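Long-range contacts in capsid protein (Turnip yellow mosaic virus, PDB 2FZ2), which self-assembles in 180 copies into a T=3 icosahedral capsid that encapsulates the single-stranded RNA genome of the virus: residues Glu6-Asp11 / Gly112-Cys117; Arg67-Glu72 / Pro139-Ser144; Pro97-Val102 / Tyr147-Lys152. All blocks are in the same frame, centred on the assembly; numbering follows the deposited sequence.

How the contacts relate
The chain is a viral jelly roll, and its three contacts cross along the sequence, their segments coming in the order 6-11, 67-72, 97-102, 112-117, 139-144 and 147-152. Contact 1 sets the N-terminal arm against strand 114-118, an outer strand of the four-stranded sheet; contact 2 adds strand 140-142 to strand 66-80 of the other sheet, its centre about 26 Å from that of contact 1. Contact 3, about 15 Å from contact 2 between centres, joins the loop after strand 89-97 to the start of strand 151-158. Contacts 2 and 3 touch where R140 CD packs on Y147 OH. Across subunit boundaries, R67 and S144 bind D149 of a neighbouring copy, so contacts 2 and 3 lie at subunit interfaces.

Contact 1 of 3, residues Glu6-Asp11 / Gly112-Cys117; sequences ELAPQD and GGQIFC
A8 and F116 meet where the N-terminal arm of this jelly-roll coat protein runs past the start of strand 114-118, an outer strand of its four-stranded sheet, in nearly the opposite direction. Strand 2-7 runs parallel to strand 128-131 of the other sheet, so the arm links strand 128-131 of one sheet to strand 114-118 of the other. The close part of the contact is buried and takes in A8, Q114 and the pair Q10 and G112. The methyl of A8 is directed at the strand. Its CB lies 3.6 Å from F116 CE2 and approaches the phenyl group obliquely, while Q114 NE2 comes within 3.6 Å of the same A8 CB. The ring thus has the methyl at its outer end, near CE2 and CZ. F116 also packs on L128 and V93 of the same chain and on D4 of a second subunit.

Q114 carries the polar share. Its chain is extended beyond CG, CD roughly anti to CA (chi2 151°), and its amide is brought up against the arm backbone. NE2 gives a weak hydrogen bond to P9 O, at 3.4 Å with an N-H...O angle of 147°, while OE1 lies between A8 O, 3.6 Å away, and Q10 CA. Q10 CG, anti to its backbone N (chi1 -161°), lies 3.6 Å from G112 CA, the glycine presenting bare backbone to it.

The looser side is at P9, which is partly exposed and barely covered, its CB pointing away from the strand. D11 faces other company: it packs on a sugar of the bound RNA and makes a long, weak ion pair with K5 of the second subunit. Within the contact, the D11 carboxylate comes no nearer to segment 112-117 than 3.8 Å, from OD2 to G112 O.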
ATOM      1  N   GLU D   6      66.612  66.017 -79.477  1.00 29.92           N
ATOM      2  CA  GLU D   6      66.805  64.685 -80.048  1.00 31.30           C
ATOM      3  C   GLU D   6      67.920  64.055 -79.225  1.00 25.04           C
ATOM      4  O   GLU D   6      68.879  64.742 -78.860  1.00 29.55           O
ATOM      5  CB  GLU D   6      67.233  64.791 -81.522  1.00 38.85           C
ATOM      6  CG  GLU D   6      67.414  63.459 -82.243  1.00 49.06           C
ATOM      7  CD  GLU D   6      66.401  63.261 -83.364  1.00 65.07           C
ATOM      8  OE1 GLU D   6      65.292  63.849 -83.285  1.00 73.99           O
ATOM      9  OE2 GLU D   6      66.709  62.514 -84.323  1.00 71.33           O
ATOM     10  N   LEU D   7      67.815  62.771 -78.906  1.00 17.38           N
ATOM     11  CA  LEU D   7      68.885  62.187 -78.126  1.00 16.10           C
ATOM     12  C   LEU D   7      69.344  60.806 -78.572  1.00 16.09           C
ATOM     13  O   LEU D   7      68.528  59.930 -78.855  1.00 19.57           O
ATOM     14  CB  LEU D   7      68.512  62.200 -76.647  1.00 17.81           C
ATOM     15  CG  LEU D   7      67.484  61.229 -76.092  1.00 14.14           C
ATOM     16  CD1 LEU D   7      68.097  60.422 -74.925  1.00 27.42           C
ATOM     17  CD2 LEU D   7      66.303  62.027 -75.615  1.00 16.81           C
ATOM     18  N   ALA D   8      70.669  60.647 -78.642  1.00 16.29           N
ATOM     19  CA  ALA D   8      71.317  59.413 -79.078  1.00 20.57           C
ATOM     20  C   ALA D   8      72.168  58.825 -77.980  1.00 23.41           C
ATOM     21  O   ALA D   8      73.352  59.136 -77.862  1.00 25.46           O
ATOM     22  CB  ALA D   8      72.183  59.685 -80.279  1.00 26.12           C
ATOM     23  N   PRO D   9      71.584  57.926 -77.191  1.00 25.26           N
ATOM     24  CA  PRO D   9      72.286  57.286 -76.085  1.00 29.00           C
ATOM     25  C   PRO D   9      73.278  56.280 -76.622  1.00 29.05           C
ATOM     26  O   PRO D   9      73.015  55.613 -77.634  1.00 29.72           O
ATOM     27  CB  PRO D   9      71.166  56.645 -75.290  1.00 33.79           C
ATOM     28  CG  PRO D   9      70.156  56.308 -76.335  1.00 26.82           C
ATOM     29  CD  PRO D   9      70.218  57.408 -77.343  1.00 23.35           C
ATOM     30  N   GLN D  10      74.405  56.186 -75.917  1.00 29.42           N
ATOM     31  CA  GLN D  10      75.536  55.320 -76.260  1.00 29.88           C
ATOM     32  C   GLN D  10      75.338  53.851 -75.953  1.00 30.57           C
ATOM     33  O   GLN D  10      74.862  53.528 -74.867  1.00 31.06           O
ATOM     34  CB  GLN D  10      76.758  55.803 -75.495  1.00 27.96           C
ATOM     35  CG  GLN D  10      78.089  55.352 -76.035  1.00 26.41           C
ATOM     36  CD  GLN D  10      79.220  56.243 -75.546  1.00 22.39           C
ATOM     37  OE1 GLN D  10      79.906  55.926 -74.564  1.00  7.09           O
ATOM     38  NE2 GLN D  10      79.418  57.372 -76.232  1.00 28.54           N
ATOM     39  N   ASP D  11      75.711  52.969 -76.893  1.00 36.32           N
ATOM     40  CA  ASP D  11      75.590  51.519 -76.670  1.00 35.99           C
ATOM     41  C   ASP D  11      76.365  51.301 -75.366  1.00 32.73           C
ATOM     42  O   ASP D  11      77.341  52.004 -75.102  1.00 28.75           O
ATOM     43  CB  ASP D  11      76.243  50.700 -77.803  1.00 38.35           C
ATOM     44  CG  ASP D  11      75.946  51.250 -79.196  1.00 50.61           C
ATOM     45  OD1 ASP D  11      74.745  51.369 -79.552  1.00 55.97           O
ATOM     46  OD2 ASP D  11      76.924  51.545 -79.939  1.00 52.42           O
ATOM     47  N   GLY D 112      81.281  52.096 -77.720  1.00 10.68           N
ATOM     48  CA  GLY D 112      80.142  53.007 -77.736  1.00 18.93           C
ATOM     49  C   GLY D 112      80.113  54.097 -78.821  1.00 19.93           C
ATOM     50  O   GLY D 112      79.040  54.632 -79.171  1.00 15.24           O
ATOM     51  N   GLY D 113      81.309  54.416 -79.330  1.00 19.03           N
ATOM     52  CA  GLY D 113      81.519  55.438 -80.347  1.00 14.63           C
ATOM     53  C   GLY D 113      80.373  55.754 -81.276  1.00 17.38           C
ATOM     54  O   GLY D 113      79.760  54.844 -81.836  1.00 20.21           O
ATOM     55  N   GLN D 114      80.104  57.046 -81.461  1.00 13.24           N
ATOM     56  CA  GLN D 114      79.003  57.488 -82.315  1.00 14.30           C
ATOM     57  C   GLN D 114      79.386  58.578 -83.313  1.00 11.54           C
ATOM     58  O   GLN D 114      80.332  59.330 -83.078  1.00 11.96           O
ATOM     59  CB  GLN D 114      77.854  57.983 -81.441  1.00 21.50           C
ATOM     60  CG  GLN D 114      76.538  57.240 -81.627  1.00 32.33           C
ATOM     61  CD  GLN D 114      75.718  57.258 -80.357  1.00 36.22           C
ATOM     62  OE1 GLN D 114      76.240  57.585 -79.281  1.00 32.60           O
ATOM     63  NE2 GLN D 114      74.429  56.913 -80.466  1.00 39.33           N
ATOM     64  N   ILE D 115      78.627  58.675 -84.411  1.00  8.58           N
ATOM     65  CA  ILE D 115      78.898  59.665 -85.458  1.00 11.81           C
ATOM     66  C   ILE D 115      77.642  60.291 -86.050  1.00 16.37           C
ATOM     67  O   ILE D 115      76.760  59.575 -86.561  1.00 23.22           O
ATOM     68  CB  ILE D 115      79.685  59.028 -86.623  1.00  9.87           C
ATOM     69  CG1 ILE D 115      81.154  58.982 -86.283  1.00  5.20           C
ATOM     70  CG2 ILE D 115      79.554  59.852 -87.883  1.00 13.46           C
ATOM     71  CD1 ILE D 115      81.691  60.335 -85.981  1.00 26.48           C
ATOM     72  N   PHE D 116      77.576  61.622 -86.029  1.00 11.57           N
ATOM     73  CA  PHE D 116      76.404  62.286 -86.570  1.00 15.89           C
ATOM     74  C   PHE D 116      76.644  63.346 -87.598  1.00 15.91           C
ATOM     75  O   PHE D 116      77.652  64.051 -87.571  1.00  8.39           O
ATOM     76  CB  PHE D 116      75.587  62.952 -85.474  1.00 16.63           C
ATOM     77  CG  PHE D 116      75.642  62.255 -84.173  1.00 12.43           C
ATOM     78  CD1 PHE D 116      76.674  62.499 -83.293  1.00 18.48           C
ATOM     79  CD2 PHE D 116      74.659  61.339 -83.824  1.00 12.96           C
ATOM     80  CE1 PHE D 116      76.728  61.835 -82.074  1.00 18.75           C
ATOM     81  CE2 PHE D 116      74.705  60.666 -82.605  1.00  7.64           C
ATOM     82  CZ  PHE D 116      75.736  60.913 -81.732  1.00 17.05           C
ATOM     83  N   CYS D 117      75.682  63.461 -88.504  1.00 18.25           N
ATOM     84  CA  CYS D 117      75.745  64.505 -89.496  1.00 18.48           C
ATOM     85  C   CYS D 117      74.874  65.602 -88.925  1.00 19.13           C
ATOM     86  O   CYS D 117      73.730  65.369 -88.522  1.00 24.78           O
ATOM     87  CB  CYS D 117      75.173  64.070 -90.821  1.00 14.68           C
ATOM     88  SG  CYS D 117      75.311  65.419 -91.986  1.00 25.25           S
TER

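Contact 2 of 3, residues Arg67-Glu72 / Pro139-Ser144; sequences RHASLE and PRVKDS
L71 and V141 pack at one end of a classic beta bulge, in which V141 and K142 both face A69 where strand 140-142 joins strand 66-80 of the jelly roll. A69 O takes the V141 N-H at 2.9 Å, in the carbonyl plane, and a weaker, more bent bond from K142 N; A69 N returns a bond of 3.0 Å to K142 O. V141 CG1 is anti to its own carbonyl carbon (chi1 -49°) and meets L71 CD1 at 3.7 Å, the two side chains crossing at about a right angle. In K142, CG is anti to the backbone N (chi1 -171°) and rests 3.4 Å from R67 O, and the chain then leads off to a weak bond with T63 O.

At the far end H68 ND1 is hydrogen-bonded to D143 OD2, which lies at the ring edge near its plane, the carboxylate plane turned 68° from the ring. The modelled distance is too short to be taken literally. NE2 of H68 binds V16 O of a third subunit, and R67 makes a salt bridge there with D149, which S144 also binds. D143 OD1 is held by Y147 OH and by T18 of that third subunit. R140 NE stays 3.8 Å from D143 OD2, a long charge pair with the oxygen well out of the guanidinium plane.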
ATOM      1  N   ARG D  67      85.614  68.302 -49.767  1.00 23.25           N
ATOM      2  CA  ARG D  67      86.577  67.229 -49.887  1.00 22.96           C
ATOM      3  C   ARG D  67      86.113  66.129 -50.829  1.00 22.58           C
ATOM      4  O   ARG D  67      86.949  65.489 -51.478  1.00 24.21           O
ATOM      5  CB  ARG D  67      86.908  66.655 -48.505  1.00 27.90           C
ATOM      6  CG  ARG D  67      87.173  67.710 -47.436  1.00 23.30           C
ATOM      7  CD  ARG D  67      88.431  67.393 -46.642  1.00 25.70           C
ATOM      8  NE  ARG D  67      88.164  66.675 -45.391  1.00 29.04           N
ATOM      9  CZ  ARG D  67      88.583  65.436 -45.140  1.00 29.23           C
ATOM     10  NH1 ARG D  67      89.284  64.789 -46.064  1.00 28.53           N
ATOM     11  NH2 ARG D  67      88.310  64.842 -43.973  1.00 25.21           N
ATOM     12  N   HIS D  68      84.799  65.905 -50.902  1.00 15.98           N
ATOM     13  CA  HIS D  68      84.264  64.883 -51.798  1.00 21.43           C
ATOM     14  C   HIS D  68      83.144  65.419 -52.642  1.00 22.23           C
ATOM     15  O   HIS D  68      82.386  66.285 -52.200  1.00 21.74           O
ATOM     16  CB  HIS D  68      83.725  63.678 -51.046  1.00 20.02           C
ATOM     17  CG  HIS D  68      84.588  63.245 -49.915  1.00 21.65           C
ATOM     18  ND1 HIS D  68      85.531  62.251 -50.042  1.00 25.74           N
ATOM     19  CD2 HIS D  68      84.660  63.677 -48.636  1.00 19.31           C
ATOM     20  CE1 HIS D  68      86.151  62.088 -48.888  1.00 26.73           C
ATOM     21  NE2 HIS D  68      85.640  62.942 -48.019  1.00 28.29           N
ATOM     22  N   ALA D  69      83.039  64.865 -53.850  1.00 26.35           N
ATOM     23  CA  ALA D  69      82.020  65.251 -54.811  1.00 21.60           C
ATOM     24  C   ALA D  69      81.960  64.267 -55.971  1.00 24.31           C
ATOM     25  O   ALA D  69      82.929  64.122 -56.717  1.00 17.86           O
ATOM     26  CB  ALA D  69      82.314  66.626 -55.339  1.00 13.39           C
ATOM     27  N   SER D  70      80.809  63.606 -56.101  1.00 27.17           N
ATOM     28  CA  SER D  70      80.531  62.636 -57.157  1.00 24.72           C
ATOM     29  C   SER D  70      79.656  63.326 -58.191  1.00 23.53           C
ATOM     30  O   SER D  70      79.173  64.420 -57.955  1.00 25.73           O
ATOM     31  CB  SER D  70      79.759  61.440 -56.591  1.00 34.46           C
ATOM     32  OG  SER D  70      80.608  60.346 -56.275  1.00 49.94           O
ATOM     33  N   LEU D  71      79.433  62.670 -59.325  1.00 23.91           N
ATOM     34  CA  LEU D  71      78.603  63.208 -60.407  1.00 18.70           C
ATOM     35  C   LEU D  71      77.232  62.553 -60.432  1.00 22.96           C
ATOM     36  O   LEU D  71      77.132  61.361 -60.725  1.00 29.07           O
ATOM     37  CB  LEU D  71      79.274  62.937 -61.734  1.00 15.39           C
ATOM     38  CG  LEU D  71      80.173  64.074 -62.156  1.00 11.71           C
ATOM     39  CD1 LEU D  71      80.988  63.707 -63.387  1.00 11.03           C
ATOM     40  CD2 LEU D  71      79.281  65.252 -62.426  1.00 18.78           C
ATOM     41  N   GLU D  72      76.176  63.311 -60.150  1.00 20.89           N
ATOM     42  CA  GLU D  72      74.834  62.722 -60.140  1.00 29.04           C
ATOM     43  C   GLU D  72      74.294  62.417 -61.542  1.00 27.76           C
ATOM     44  O   GLU D  72      73.627  61.396 -61.753  1.00 30.89           O
ATOM     45  CB  GLU D  72      73.850  63.628 -59.382  1.00 39.46           C
ATOM     46  CG  GLU D  72      72.925  62.888 -58.400  1.00 56.11           C
ATOM     47  CD  GLU D  72      73.639  62.422 -57.121  1.00 67.12           C
ATOM     48  OE1 GLU D  72      74.871  62.179 -57.158  1.00 68.66           O
ATOM     49  OE2 GLU D  72      72.958  62.296 -56.073  1.00 74.69           O
ATOM     50  N   PRO D 139      82.081  57.796 -61.132  1.00 13.36           N
ATOM     51  CA  PRO D 139      81.362  59.017 -60.733  1.00  8.95           C
ATOM     52  C   PRO D 139      82.102  60.026 -59.866  1.00 10.59           C
ATOM     53  O   PRO D 139      81.870  61.229 -59.980  1.00 16.66           O
ATOM     54  CB  PRO D 139      80.107  58.500 -60.029  1.00  7.37           C
ATOM     55  CG  PRO D 139      80.387  57.050 -59.730  1.00 19.45           C
ATOM     56  CD  PRO D 139      81.355  56.569 -60.760  1.00 11.42           C
ATOM     57  N   ARG D 140      82.991  59.547 -59.002  1.00 12.75           N
ATOM     58  CA  ARG D 140      83.716  60.432 -58.100  1.00 12.54           C
ATOM     59  C   ARG D 140      84.737  61.327 -58.821  1.00  9.80           C
ATOM     60  O   ARG D 140      85.565  60.850 -59.590  1.00 13.89           O
ATOM     61  CB  ARG D 140      84.348  59.588 -56.975  1.00 12.15           C
ATOM     62  CG  ARG D 140      83.294  58.719 -56.219  1.00 26.31           C
ATOM     63  CD  ARG D 140      83.775  58.121 -54.889  1.00 35.10           C
ATOM     64  NE  ARG D 140      83.148  58.745 -53.723  1.00 53.20           N
ATOM     65  CZ  ARG D 140      82.633  58.074 -52.694  1.00 61.83           C
ATOM     66  NH1 ARG D 140      82.674  56.745 -52.704  1.00 53.87           N
ATOM     67  NH2 ARG D 140      82.099  58.731 -51.649  1.00 66.89           N
ATOM     68  N   VAL D 141      84.650  62.635 -58.580  1.00 16.59           N
ATOM     69  CA  VAL D 141      85.539  63.615 -59.211  1.00 15.49           C
ATOM     70  C   VAL D 141      86.410  64.413 -58.224  1.00 20.26           C
ATOM     71  O   VAL D 141      87.227  65.257 -58.623  1.00 18.79           O
ATOM     72  CB  VAL D 141      84.736  64.592 -60.049  1.00 10.23           C
ATOM     73  CG1 VAL D 141      83.801  63.829 -60.948  1.00 14.90           C
ATOM     74  CG2 VAL D 141      83.948  65.501 -59.145  1.00 20.42           C
ATOM     75  N   LYS D 142      86.197  64.171 -56.936  1.00 18.02           N
ATOM     76  CA  LYS D 142      87.004  64.778 -55.886  1.00 15.81           C
ATOM     77  C   LYS D 142      86.817  63.838 -54.720  1.00 16.39           C
ATOM     78  O   LYS D 142      85.681  63.561 -54.312  1.00  6.38           O
ATOM     79  CB  LYS D 142      86.534  66.194 -55.513  1.00 11.19           C
ATOM     80  CG  LYS D 142      87.496  66.954 -54.548  1.00  5.20           C
ATOM     81  CD  LYS D 142      87.682  68.444 -54.929  1.00 15.69           C
ATOM     82  CE  LYS D 142      88.231  69.326 -53.773  1.00 20.68           C
ATOM     83  NZ  LYS D 142      88.422  70.779 -54.149  1.00 24.36           N
ATOM     84  N   ASP D 143      87.926  63.298 -54.226  1.00 16.55           N
ATOM     85  CA  ASP D 143      87.849  62.396 -53.089  1.00 20.15           C
ATOM     86  C   ASP D 143      89.128  62.409 -52.299  1.00 20.97           C
ATOM     87  O   ASP D 143      90.028  63.203 -52.591  1.00 26.03           O
ATOM     88  CB  ASP D 143      87.554  60.969 -53.532  1.00 16.24           C
ATOM     89  CG  ASP D 143      86.641  60.259 -52.572  1.00 17.82           C
ATOM     90  OD1 ASP D 143      86.817  59.049 -52.340  1.00 12.57           O
ATOM     91  OD2 ASP D 143      85.734  60.927 -52.044  1.00 27.95           O
ATOM     92  N   SER D 144      89.186  61.526 -51.300  1.00 12.25           N
ATOM     93  CA  SER D 144      90.351  61.378 -50.434  1.00 16.90           C
ATOM     94  C   SER D 144      91.549  60.882 -51.251  1.00 18.86           C
ATOM     95  O   SER D 144      92.681  60.818 -50.755  1.00 20.01           O
ATOM     96  CB  SER D 144      90.047  60.370 -49.327  1.00 16.47           C
ATOM     97  OG  SER D 144      89.518  60.994 -48.175  1.00 15.81           O
TER

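Contact 3 of 3, residues Pro97-Val102 / Tyr147-Lys152; sequences PAQSPV and YLDSPK. Unlike the reference sequence in segment 97-102: Q99 (reference Asn).
A98 N donates a hydrogen bond of 2.7 Å to S150 O, nearly along the C=O axis, and so fixes the loop after strand 89-97 against the start of strand 151-158. The same oxygen also receives the CA-H of P97, the CA-to-O distance being 3.6 Å, and two neighbouring residues thereby share one acceptor. P97 and P151 form an antiparallel non-hydrogen-bonded pair with diverging side chains.

Side chains fill in around this bond. P97 CB lies 3.9 Å from D149 CB, and the methyl of A98 is set beside the carbonyls of L148 and S150. Q99 lies alongside D149, the two pointing the same way with amide and carboxylate planes 61° apart, and Q99 CD is 3.6 Å from D149 CB. L148 crosses the same glutamine at about a right angle, its CD1 4.0 Å from Q99 NE2. On the other flank K152 CB packs 3.9 Å from A98 CA. CG of the lysine stands anti to its backbone N (chi1 -176°), and the chain bends at chi3, which sets CE; NZ beyond it donates a 3.3 Å hydrogen bond to S100 O.

What positions these groups is partly the type I turn from P97 to S100, closed by S100 N to P97 O, which sets the S100 carbonyl within range of K152. A fourth subunit adds further bonds: S100 OG bonds to its I184 O, and D149 OD1 is held by R67 and S144 of that subunit.

The two charges thus part company: K152 is bonded within the contact to a main-chain oxygen, whereas D149 turns its carboxylate to an arginine and a serine of the neighbour, partners that would probably help it stay ionised at the capsid interface.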
ATOM      1  N   PRO D  97      86.241  56.040 -69.903  1.00  5.97           N
ATOM      2  CA  PRO D  97      86.947  56.311 -68.646  1.00 14.18           C
ATOM      3  C   PRO D  97      88.330  56.896 -68.852  1.00 13.90           C
ATOM      4  O   PRO D  97      89.068  56.468 -69.728  1.00 18.66           O
ATOM      5  CB  PRO D  97      86.998  54.957 -67.947  1.00 10.50           C
ATOM      6  CG  PRO D  97      86.803  53.947 -69.028  1.00 18.11           C
ATOM      7  CD  PRO D  97      86.047  54.602 -70.143  1.00 16.03           C
ATOM      8  N   ALA D  98      88.665  57.883 -68.036  1.00 16.31           N
ATOM      9  CA  ALA D  98      89.948  58.558 -68.104  1.00 21.53           C
ATOM     10  C   ALA D  98      91.107  57.653 -68.521  1.00 27.48           C
ATOM     11  O   ALA D  98      91.979  58.050 -69.318  1.00 30.31           O
ATOM     12  CB  ALA D  98      90.253  59.178 -66.754  1.00 32.45           C
ATOM     13  N   GLN D  99      91.106  56.443 -67.965  1.00 26.32           N
ATOM     14  CA  GLN D  99      92.148  55.458 -68.211  1.00 21.99           C
ATOM     15  C   GLN D  99      92.184  54.847 -69.596  1.00 22.52           C
ATOM     16  O   GLN D  99      93.138  54.154 -69.938  1.00 28.60           O
ATOM     17  CB  GLN D  99      92.030  54.347 -67.209  1.00 10.68           C
ATOM     18  CG  GLN D  99      90.623  53.991 -66.911  1.00 15.10           C
ATOM     19  CD  GLN D  99      90.546  52.996 -65.774  1.00 43.71           C
ATOM     20  OE1 GLN D  99      89.459  52.549 -65.379  1.00 58.25           O
ATOM     21  NE2 GLN D  99      91.711  52.633 -65.234  1.00 51.78           N
ATOM     22  N   SER D 100      91.140  55.063 -70.387  1.00 23.17           N
ATOM     23  CA  SER D 100      91.140  54.528 -71.736  1.00 17.74           C
ATOM     24  C   SER D 100      92.001  55.430 -72.598  1.00 19.45           C
ATOM     25  O   SER D 100      91.762  56.632 -72.710  1.00 24.18           O
ATOM     26  CB  SER D 100      89.744  54.462 -72.303  1.00 12.66           C
ATOM     27  OG  SER D 100      89.782  53.642 -73.450  1.00 26.19           O
ATOM     28  N   PRO D 101      92.998  54.843 -73.256  1.00 17.99           N
ATOM     29  CA  PRO D 101      93.943  55.554 -74.116  1.00 21.31           C
ATOM     30  C   PRO D 101      93.433  55.880 -75.497  1.00 24.11           C
ATOM     31  O   PRO D 101      94.231  56.209 -76.380  1.00 27.98           O
ATOM     32  CB  PRO D 101      95.109  54.601 -74.193  1.00 23.56           C
ATOM     33  CG  PRO D 101      94.414  53.254 -74.214  1.00 25.20           C
ATOM     34  CD  PRO D 101      93.245  53.391 -73.271  1.00 16.56           C
ATOM     35  N   VAL D 102      92.128  55.780 -75.713  1.00 17.93           N
ATOM     36  CA  VAL D 102      91.631  56.079 -77.043  1.00 14.35           C
ATOM     37  C   VAL D 102      91.660  57.542 -77.355  1.00 14.79           C
ATOM     38  O   VAL D 102      91.544  58.403 -76.470  1.00 24.13           O
ATOM     39  CB  VAL D 102      90.223  55.604 -77.271  1.00  9.17           C
ATOM     40  CG1 VAL D 102      90.214  54.672 -78.459  1.00 12.47           C
ATOM     41  CG2 VAL D 102      89.702  54.922 -76.045  1.00  6.19           C
ATOM     42  N   TYR D 147      91.079  59.192 -58.666  1.00 26.80           N
ATOM     43  CA  TYR D 147      90.755  57.970 -59.390  1.00 19.78           C
ATOM     44  C   TYR D 147      91.189  58.159 -60.827  1.00 18.93           C
ATOM     45  O   TYR D 147      91.447  59.291 -61.254  1.00 25.95           O
ATOM     46  CB  TYR D 147      89.261  57.714 -59.347  1.00 18.78           C
ATOM     47  CG  TYR D 147      88.711  57.524 -57.962  1.00 23.25           C
ATOM     48  CD1 TYR D 147      88.245  58.605 -57.221  1.00 25.05           C
ATOM     49  CD2 TYR D 147      88.615  56.250 -57.400  1.00 29.22           C
ATOM     50  CE1 TYR D 147      87.682  58.421 -55.944  1.00 29.00           C
ATOM     51  CE2 TYR D 147      88.056  56.052 -56.128  1.00 30.27           C
ATOM     52  CZ  TYR D 147      87.589  57.140 -55.409  1.00 29.27           C
ATOM     53  OH  TYR D 147      86.996  56.939 -54.181  1.00 33.38           O
ATOM     54  N   LEU D 148      91.263  57.071 -61.587  1.00 17.83           N
ATOM     55  CA  LEU D 148      91.697  57.195 -62.974  1.00 21.13           C
ATOM     56  C   LEU D 148      90.681  56.740 -64.008  1.00 17.63           C
ATOM     57  O   LEU D 148      91.022  56.598 -65.189  1.00 25.47           O
ATOM     58  CB  LEU D 148      93.021  56.458 -63.179  1.00 14.89           C
ATOM     59  CG  LEU D 148      93.525  55.794 -61.895  1.00  9.96           C
ATOM     60  CD1 LEU D 148      93.011  54.385 -61.842  1.00 12.18           C
ATOM     61  CD2 LEU D 148      95.031  55.787 -61.846  1.00  5.20           C
ATOM     62  N   ASP D 149      89.447  56.504 -63.570  1.00 13.74           N
ATOM     63  CA  ASP D 149      88.393  56.102 -64.488  1.00 13.84           C
ATOM     64  C   ASP D 149      87.234  57.072 -64.477  1.00 15.87           C
ATOM     65  O   ASP D 149      86.115  56.691 -64.814  1.00 23.36           O
ATOM     66  CB  ASP D 149      87.846  54.694 -64.198  1.00 17.19           C
ATOM     67  CG  ASP D 149      88.006  54.267 -62.755  1.00 20.65           C
ATOM     68  OD1 ASP D 149      87.598  53.125 -62.440  1.00 18.25           O
ATOM     69  OD2 ASP D 149      88.537  55.053 -61.942  1.00 26.63           O
ATOM     70  N   SER D 150      87.489  58.314 -64.069  1.00 18.38           N
ATOM     71  CA  SER D 150      86.440  59.337 -64.064  1.00 17.46           C
ATOM     72  C   SER D 150      86.079  59.539 -65.532  1.00 16.91           C
ATOM     73  O   SER D 150      86.828  59.140 -66.431  1.00 22.37           O
ATOM     74  CB  SER D 150      86.962  60.652 -63.488  1.00 19.70           C
ATOM     75  OG  SER D 150      88.372  60.580 -63.351  1.00 29.73           O
ATOM     76  N   PRO D 151      84.935  60.163 -65.801  1.00  9.60           N
ATOM     77  CA  PRO D 151      84.508  60.393 -67.181  1.00  9.05           C
ATOM     78  C   PRO D 151      85.437  61.277 -67.979  1.00 12.56           C
ATOM     79  O   PRO D 151      85.963  62.281 -67.466  1.00 14.73           O
ATOM     80  CB  PRO D 151      83.129  61.005 -67.029  1.00 13.01           C
ATOM     81  CG  PRO D 151      82.709  60.628 -65.632  1.00 13.20           C
ATOM     82  CD  PRO D 151      83.958  60.666 -64.836  1.00 11.04           C
ATOM     83  N   LYS D 152      85.621  60.877 -69.234  1.00  8.87           N
ATOM     84  CA  LYS D 152      86.468  61.555 -70.216  1.00 10.40           C
ATOM     85  C   LYS D 152      85.603  61.664 -71.462  1.00  9.21           C
ATOM     86  O   LYS D 152      84.945  60.704 -71.851  1.00 13.00           O
ATOM     87  CB  LYS D 152      87.706  60.697 -70.522  1.00 15.19           C
ATOM     88  CG  LYS D 152      88.763  61.295 -71.467  1.00 17.20           C
ATOM     89  CD  LYS D 152      89.729  60.188 -71.958  1.00 26.82           C
ATOM     90  CE  LYS D 152      91.199  60.638 -72.022  1.00 38.85           C
ATOM     91  NZ  LYS D 152      92.023  59.860 -73.028  1.00 45.16           N
TER